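Local coordinates for protein D-alanyl-lipoteichoic acid synthetase (Streptococcus pneumoniae, PDB 3BMA) that probably takes part in the D-alanylation of lipoteichoic acid during cell-wall biogenesis, as a membrane-associated DltD-family member of the SGNH-hydrolase clan, at residues N246-Y249 / N250-K254; H378-E381 / R382-S385. The protein carries 1 engineered substitution. All coordinates share one frame; numbering follows the deposited sequence.

Contact 1: N246-Y249 / N250-K254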
ATOM      1  N   ASN C 246     -44.043  37.098 -13.860  1.00 65.33           N
ATOM      2  CA  ASN C 246     -45.273  36.833 -13.106  1.00 67.02           C
ATOM      3  C   ASN C 246     -45.115  35.779 -12.014  1.00 67.63           C
ATOM      4  O   ASN C 246     -45.596  35.960 -10.892  1.00 66.58           O
ATOM      5  CB  ASN C 246     -46.403  36.418 -14.057  1.00 66.92           C
ATOM      6  CG  ASN C 246     -46.896  37.566 -14.925  1.00 65.89           C
ATOM      7  OD1 ASN C 246     -46.660  38.740 -14.630  1.00 57.60           O
ATOM      8  ND2 ASN C 246     -47.591  37.226 -16.005  1.00 65.30           N
ATOM      9  N   TYR C 247     -44.428  34.692 -12.358  1.00 70.43           N
ATOM     10  CA  TYR C 247     -44.220  33.556 -11.466  1.00 73.47           C
ATOM     11  C   TYR C 247     -43.304  33.918 -10.296  1.00 69.88           C
ATOM     12  O   TYR C 247     -43.567  33.529  -9.158  1.00 69.93           O
ATOM     13  CB  TYR C 247     -43.627  32.389 -12.255  1.00 80.92           C
ATOM     14  CG  TYR C 247     -44.378  31.084 -12.121  1.00 87.47           C
ATOM     15  CD1 TYR C 247     -45.483  30.807 -12.933  1.00 89.91           C
ATOM     16  CD2 TYR C 247     -43.975  30.117 -11.201  1.00 92.37           C
ATOM     17  CE1 TYR C 247     -46.176  29.602 -12.821  1.00 92.90           C
ATOM     18  CE2 TYR C 247     -44.662  28.907 -11.079  1.00 95.02           C
ATOM     19  CZ  TYR C 247     -45.759  28.656 -11.892  1.00 92.65           C
ATOM     20  OH  TYR C 247     -46.439  27.462 -11.775  1.00 87.16           O
ATOM     21  N   PHE C 248     -42.242  34.672 -10.582  1.00 67.29           N
ATOM     22  CA  PHE C 248     -41.270  35.087  -9.566  1.00 66.11           C
ATOM     23  C   PHE C 248     -41.826  36.129  -8.592  1.00 68.55           C
ATOM     24  O   PHE C 248     -41.556  36.061  -7.389  1.00 67.77           O
ATOM     25  CB  PHE C 248     -39.982  35.615 -10.214  1.00 60.70           C
ATOM     26  CG  PHE C 248     -38.929  36.032  -9.220  1.00 56.19           C
ATOM     27  CD1 PHE C 248     -38.058  35.091  -8.679  1.00 58.03           C
ATOM     28  CD2 PHE C 248     -38.811  37.363  -8.815  1.00 53.11           C
ATOM     29  CE1 PHE C 248     -37.088  35.467  -7.756  1.00 58.79           C
ATOM     30  CE2 PHE C 248     -37.841  37.747  -7.892  1.00 50.96           C
ATOM     31  CZ  PHE C 248     -36.981  36.798  -7.361  1.00 56.62           C
ATOM     32  N   TYR C 249     -42.571  37.097  -9.124  1.00 72.00           N
ATOM     33  CA  TYR C 249     -43.134  38.189  -8.328  1.00 70.12           C
ATOM     34  C   TYR C 249     -44.096  37.686  -7.254  1.00 68.91           C
ATOM     35  O   TYR C 249     -44.059  38.166  -6.125  1.00 71.49           O
ATOM     36  CB  TYR C 249     -43.820  39.224  -9.229  1.00 71.23           C
ATOM     37  CG  TYR C 249     -44.461  40.376  -8.483  1.00 73.78           C
ATOM     38  CD1 TYR C 249     -45.847  40.446  -8.328  1.00 78.78           C
ATOM     39  CD2 TYR C 249     -43.683  41.397  -7.933  1.00 72.83           C
ATOM     40  CE1 TYR C 249     -46.443  41.500  -7.641  1.00 78.85           C
ATOM     41  CE2 TYR C 249     -44.271  42.458  -7.242  1.00 73.07           C
ATOM     42  CZ  TYR C 249     -45.650  42.502  -7.103  1.00 73.72           C
ATOM     43  OH  TYR C 249     -46.241  43.544  -6.428  1.00 72.77           O
ATOM     44  N   ASN C 250     -44.935  36.715  -7.615  1.00 66.35           N
ATOM     45  CA  ASN C 250     -45.900  36.118  -6.690  1.00 67.75           C
ATOM     46  C   ASN C 250     -45.265  35.349  -5.534  1.00 69.50           C
ATOM     47  O   ASN C 250     -45.775  35.375  -4.412  1.00 68.90           O
ATOM     48  CB  ASN C 250     -46.864  35.192  -7.440  1.00 68.77           C
ATOM     49  CG  ASN C 250     -47.809  35.945  -8.362  1.00 70.20           C
ATOM     50  OD1 ASN C 250     -48.246  37.059  -8.059  1.00 65.38           O
ATOM     51  ND2 ASN C 250     -48.138  35.330  -9.492  1.00 68.91           N
ATOM     52  N   GLU C 251     -44.148  34.684  -5.814  1.00 70.12           N
ATOM     53  CA  GLU C 251     -43.553  33.736  -4.872  1.00 73.29           C
ATOM     54  C   GLU C 251     -42.525  34.324  -3.902  1.00 73.33           C
ATOM     55  O   GLU C 251     -42.500  33.951  -2.727  1.00 74.17           O
ATOM     56  CB  GLU C 251     -42.975  32.533  -5.622  1.00 75.93           C
ATOM     57  CG  GLU C 251     -44.044  31.573  -6.148  1.00 84.79           C
ATOM     58  CD  GLU C 251     -43.548  30.660  -7.262  1.00 93.28           C
ATOM     59  OE1 GLU C 251     -42.316  30.526  -7.443  1.00 96.29           O
ATOM     60  OE2 GLU C 251     -44.400  30.069  -7.959  1.00 91.89           O
ATOM     61  N   GLN C 252     -41.683  35.236  -4.387  1.00 73.19           N
ATOM     62  CA  GLN C 252     -40.582  35.774  -3.578  1.00 73.09           C
ATOM     63  C   GLN C 252     -40.768  37.201  -3.054  1.00 70.98           C
ATOM     64  O   GLN C 252     -40.098  37.598  -2.098  1.00 72.47           O
ATOM     65  CB  GLN C 252     -39.247  35.663  -4.325  1.00 74.25           C
ATOM     66  CG  GLN C 252     -38.380  34.477  -3.906  1.00 76.39           C
ATOM     67  CD  GLN C 252     -38.798  33.171  -4.555  1.00 80.71           C
ATOM     68  OE1 GLN C 252     -38.949  33.086  -5.776  1.00 80.35           O
ATOM     69  NE2 GLN C 252     -38.976  32.138  -3.739  1.00 85.15           N
ATOM     70  N   ILE C 253     -41.659  37.970  -3.677  1.00 68.84           N
ATOM     71  CA  ILE C 253     -41.744  39.413  -3.407  1.00 68.43           C
ATOM     72  C   ILE C 253     -43.144  39.924  -3.014  1.00 68.01           C
ATOM     73  O   ILE C 253     -43.257  40.828  -2.180  1.00 66.78           O
ATOM     74  CB  ILE C 253     -41.087  40.233  -4.576  1.00 69.74           C
ATOM     75  CG1 ILE C 253     -39.563  40.252  -4.399  1.00 67.77           C
ATOM     76  CG2 ILE C 253     -41.619  41.669  -4.667  1.00 68.94           C
ATOM     77  CD1 ILE C 253     -38.782  40.553  -5.646  1.00 69.21           C
ATOM     78  N   LYS C 254     -44.190  39.314  -3.579  1.00 71.55           N
ATOM     79  CA  LYS C 254     -45.584  39.776  -3.423  1.00 74.63           C
ATOM     80  C   LYS C 254     -46.038  40.030  -1.983  1.00 75.50           C
ATOM     81  O   LYS C 254     -46.398  41.158  -1.639  1.00 73.41           O
ATOM     82  CB  LYS C 254     -46.557  38.811  -4.112  1.00 73.51           C
ATOM     83  CG  LYS C 254     -48.000  39.306  -4.194  1.00 73.35           C
ATOM     84  CD  LYS C 254     -48.938  38.227  -4.738  1.00 77.87           C
ATOM     85  CE  LYS C 254     -49.121  37.075  -3.747  1.00 79.03           C
ATOM     86  NZ  LYS C 254     -50.107  36.066  -4.226  1.00 75.97           N
TER

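Contact 2: H378-E381 / R382-S385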
ATOM      1  N   HIS C 378      -0.733  37.534 -15.644  1.00 42.89           N
ATOM      2  CA  HIS C 378       0.235  37.870 -14.607  1.00 48.09           C
ATOM      3  C   HIS C 378      -0.458  37.886 -13.245  1.00 50.38           C
ATOM      4  O   HIS C 378      -1.003  38.908 -12.816  1.00 51.88           O
ATOM      5  CB  HIS C 378       0.914  39.211 -14.917  1.00 53.06           C
ATOM      6  CG  HIS C 378       1.723  39.199 -16.179  1.00 61.76           C
ATOM      7  ND1 HIS C 378       1.155  39.329 -17.429  1.00 64.68           N
ATOM      8  CD2 HIS C 378       3.054  39.065 -16.383  1.00 63.66           C
ATOM      9  CE1 HIS C 378       2.103  39.276 -18.349  1.00 64.45           C
ATOM     10  NE2 HIS C 378       3.265  39.119 -17.739  1.00 68.98           N
ATOM     11  N   LEU C 379      -0.432  36.734 -12.574  1.00 50.72           N
ATOM     12  CA  LEU C 379      -1.208  36.515 -11.354  1.00 48.12           C
ATOM     13  C   LEU C 379      -0.672  37.254 -10.132  1.00 52.29           C
ATOM     14  O   LEU C 379       0.535  37.269  -9.878  1.00 52.84           O
ATOM     15  CB  LEU C 379      -1.322  35.017 -11.042  1.00 44.93           C
ATOM     16  CG  LEU C 379      -2.150  34.119 -11.968  1.00 37.42           C
ATOM     17  CD1 LEU C 379      -1.999  32.667 -11.539  1.00 38.98           C
ATOM     18  CD2 LEU C 379      -3.621  34.515 -11.997  1.00 29.14           C
ATOM     19  N   ASN C 380      -1.587  37.865  -9.387  1.00 51.89           N
ATOM     20  CA  ASN C 380      -1.258  38.513  -8.126  1.00 53.68           C
ATOM     21  C   ASN C 380      -1.824  37.698  -6.972  1.00 53.21           C
ATOM     22  O   ASN C 380      -3.033  37.458  -6.899  1.00 52.85           O
ATOM     23  CB  ASN C 380      -1.782  39.955  -8.098  1.00 56.08           C
ATOM     24  CG  ASN C 380      -1.246  40.765  -6.919  1.00 50.04           C
ATOM     25  OD1 ASN C 380      -1.871  41.735  -6.493  1.00 54.41           O
ATOM     26  ND2 ASN C 380      -0.086  40.379  -6.396  1.00 57.07           N
ATOM     27  N   GLU C 381      -0.931  37.291  -6.072  1.00 54.68           N
ATOM     28  CA  GLU C 381      -1.284  36.416  -4.962  0.50 53.33           C
ATOM     29  C   GLU C 381      -1.871  37.188  -3.776  1.00 54.49           C
ATOM     30  O   GLU C 381      -2.382  36.590  -2.828  1.00 57.41           O
ATOM     31  CB  GLU C 381      -0.056  35.608  -4.533  0.50 52.91           C
ATOM     32  CG  GLU C 381      -0.300  34.108  -4.424  0.50 47.21           C
ATOM     33  CD  GLU C 381      -0.086  33.355  -5.738  0.50 49.02           C
ATOM     34  OE1 GLU C 381      -0.754  33.669  -6.750  0.50 32.84           O
ATOM     35  OE2 GLU C 381       0.748  32.424  -5.749  0.50 48.56           O
ATOM     36  N   ARG C 382      -1.804  38.517  -3.840  1.00 54.19           N
ATOM     37  CA  ARG C 382      -2.376  39.382  -2.806  1.00 51.20           C
ATOM     38  C   ARG C 382      -3.907  39.423  -2.871  1.00 48.15           C
ATOM     39  O   ARG C 382      -4.560  39.904  -1.946  1.00 42.91           O
ATOM     40  CB  ARG C 382      -1.789  40.795  -2.886  1.00 54.22           C
ATOM     41  CG  ARG C 382      -0.450  40.942  -2.179  1.00 62.69           C
ATOM     42  CD  ARG C 382       0.323  42.153  -2.675  1.00 80.42           C
ATOM     43  NE  ARG C 382       1.667  42.210  -2.098  1.00 91.74           N
ATOM     44  CZ  ARG C 382       2.631  43.042  -2.491  1.00 95.22           C
ATOM     45  NH1 ARG C 382       2.420  43.906  -3.476  1.00 97.22           N
ATOM     46  NH2 ARG C 382       3.816  43.007  -1.894  1.00 94.30           N
ATOM     47  N   PHE C 383      -4.471  38.901  -3.959  1.00 44.52           N
ATOM     48  CA  PHE C 383      -5.916  38.757  -4.097  1.00 43.18           C
ATOM     49  C   PHE C 383      -6.469  37.589  -3.271  1.00 42.45           C
ATOM     50  O   PHE C 383      -7.683  37.480  -3.089  1.00 44.72           O
ATOM     51  CB  PHE C 383      -6.313  38.602  -5.568  1.00 38.91           C
ATOM     52  CG  PHE C 383      -6.086  39.836  -6.403  1.00 41.84           C
ATOM     53  CD1 PHE C 383      -5.545  39.735  -7.677  1.00 42.22           C
ATOM     54  CD2 PHE C 383      -6.417  41.097  -5.922  1.00 43.09           C
ATOM     55  CE1 PHE C 383      -5.340  40.869  -8.456  1.00 41.63           C
ATOM     56  CE2 PHE C 383      -6.215  42.234  -6.693  1.00 37.57           C
ATOM     57  CZ  PHE C 383      -5.676  42.119  -7.960  1.00 40.35           C
ATOM     58  N   PHE C 384      -5.578  36.722  -2.787  1.00 39.05           N
ATOM     59  CA  PHE C 384      -5.933  35.669  -1.831  1.00 41.65           C
ATOM     60  C   PHE C 384      -6.052  36.193  -0.400  1.00 41.51           C
ATOM     61  O   PHE C 384      -6.677  35.549   0.449  1.00 45.33           O
ATOM     62  CB  PHE C 384      -4.893  34.538  -1.849  1.00 39.17           C
ATOM     63  CG  PHE C 384      -5.062  33.561  -2.978  1.00 31.34           C
ATOM     64  CD1 PHE C 384      -4.040  33.366  -3.902  1.00 30.44           C
ATOM     65  CD2 PHE C 384      -6.232  32.823  -3.110  1.00 27.05           C
ATOM     66  CE1 PHE C 384      -4.183  32.458  -4.944  1.00 33.45           C
ATOM     67  CE2 PHE C 384      -6.390  31.921  -4.154  1.00 28.29           C
ATOM     68  CZ  PHE C 384      -5.363  31.733  -5.070  1.00 33.01           C
ATOM     69  N   SER C 385      -5.447  37.350  -0.138  1.00 42.42           N
ATOM     70  CA  SER C 385      -5.340  37.900   1.217  1.00 45.43           C
ATOM     71  C   SER C 385      -6.637  38.507   1.747  1.00 43.85           C
ATOM     72  O   SER C 385      -7.538  38.855   0.983  1.00 45.31           O
ATOM     73  CB  SER C 385      -4.221  38.944   1.288  1.00 48.46           C
ATOM     74  OG  SER C 385      -4.649  40.182   0.746  1.00 53.29           O
TER

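Contact 1: N246-Y249 / N250-K254
I253 divides its two branches between a pair of aromatic rings from the preceding helical turn, and this buried residue marks the tightly packed side of the contact. Its CD1 lies 3.7 Å from CE2 of F248, while its CG2 comes within 3.8 Å of CE2 of Y249. Both rings are set by the same torsion: CG stands anti to the backbone N (chi1 -179° in F248), which swings each ring alongside the next turn. At the outer margin, Q252 CB rests over one face of the F248 ring, 4.2 Å from its centroid, in a CH-pi contact offset toward the rim. The F248 ring also touches D348 and T349, part of an Asp-x-x-His sequence consistent with the SGNH-hydrolase motif.

On the solvent side Y247 and E251 are both exposed; the E251 carboxylate, its plane nearly perpendicular to the Y247 ring, brings OE2 to 3.3 Å from Y247 CD2, an oblique approach without a hydrogen bond.

Beneath the side chains the backbone makes a wider, pi-type turn at 250-253. Q252 N donates to F248 O over 3.1 Å with a 165° N-H...O angle, but K254 N reaches Y249 O at 2.8 Å and a more bent 133°. The chemistry implies a turn held by apolar and CH-pi contacts on its packed side and by backbone bonds through its core, while the Y247-E251 pair adds little directional hold.

Contact 2: H378-E381 / R382-S385
N380 and E381 pack against R382, F383 and F384 round a beta turn from E381 to F384 that leads, through an N-cap serine, into the short helix 386-389. The evidence for the turn is the bond from F384 N to E381 O, 3.2 Å long with an N-H...O angle of 154°, and the helical backbone torsions of R382 and F383 between them.

R382 enters first. Its CB lies 3.7 Å from N380 OD1, and from CG to NE the chain is extended, carrying the guanidinium away from the turn. F383 follows, with CG beside its own backbone N (chi1 -68°), and its ring comes to lie against N380: CE1 meets N380 CB at 3.7 Å, and N380 OD1 hovers over one face, 4.0 Å above the plane of the F383 ring and displaced toward the rim.

F384 shares helix 274-287 with F383, touching L280 there as well as the Q279 that both side chains meet, but adds Q141 and A142 of helix 141-153, whereas the buried F383 ring extends to Y323 and Q324 of helix 311-326 and makes an edge-to-face pair with W388. The donor N of F384 sits well above the E381 carbonyl plane, 62° out of it, a consequence of so tight a turn. The backbone O of E381 is also close to F384 CB, at 3.4 Å. N276 ND2 hydrogen-bonds to the carbonyls on either side, F383 O and S385 O.

S385 closes the segment as the N-cap: its OG accepts the bond from W388 N and, with its own proton, donates to R382 O at 2.7 Å.

In the fold
Contact 1 comes first along the chain and spans helix 246-253; contact 2 follows more than a hundred residues later, in the loop between helices 355-369 and 386-389. Their centres are 41 Å apart and their nearest atoms about 30 Å, on opposite sides of the chain's centre, with no direct touch. Between them in sequence run strands 291-296 and 333-335, two of the five in the parallel sheet, and helix 274-287, which contact 2 packs against. Contact 1 is a short surface helix near D348 and T349, its centre 24 Å from that of the chain; contact 2, at 21 Å, is a partly buried loop fastened to helices 141-153, 274-287 and 311-326.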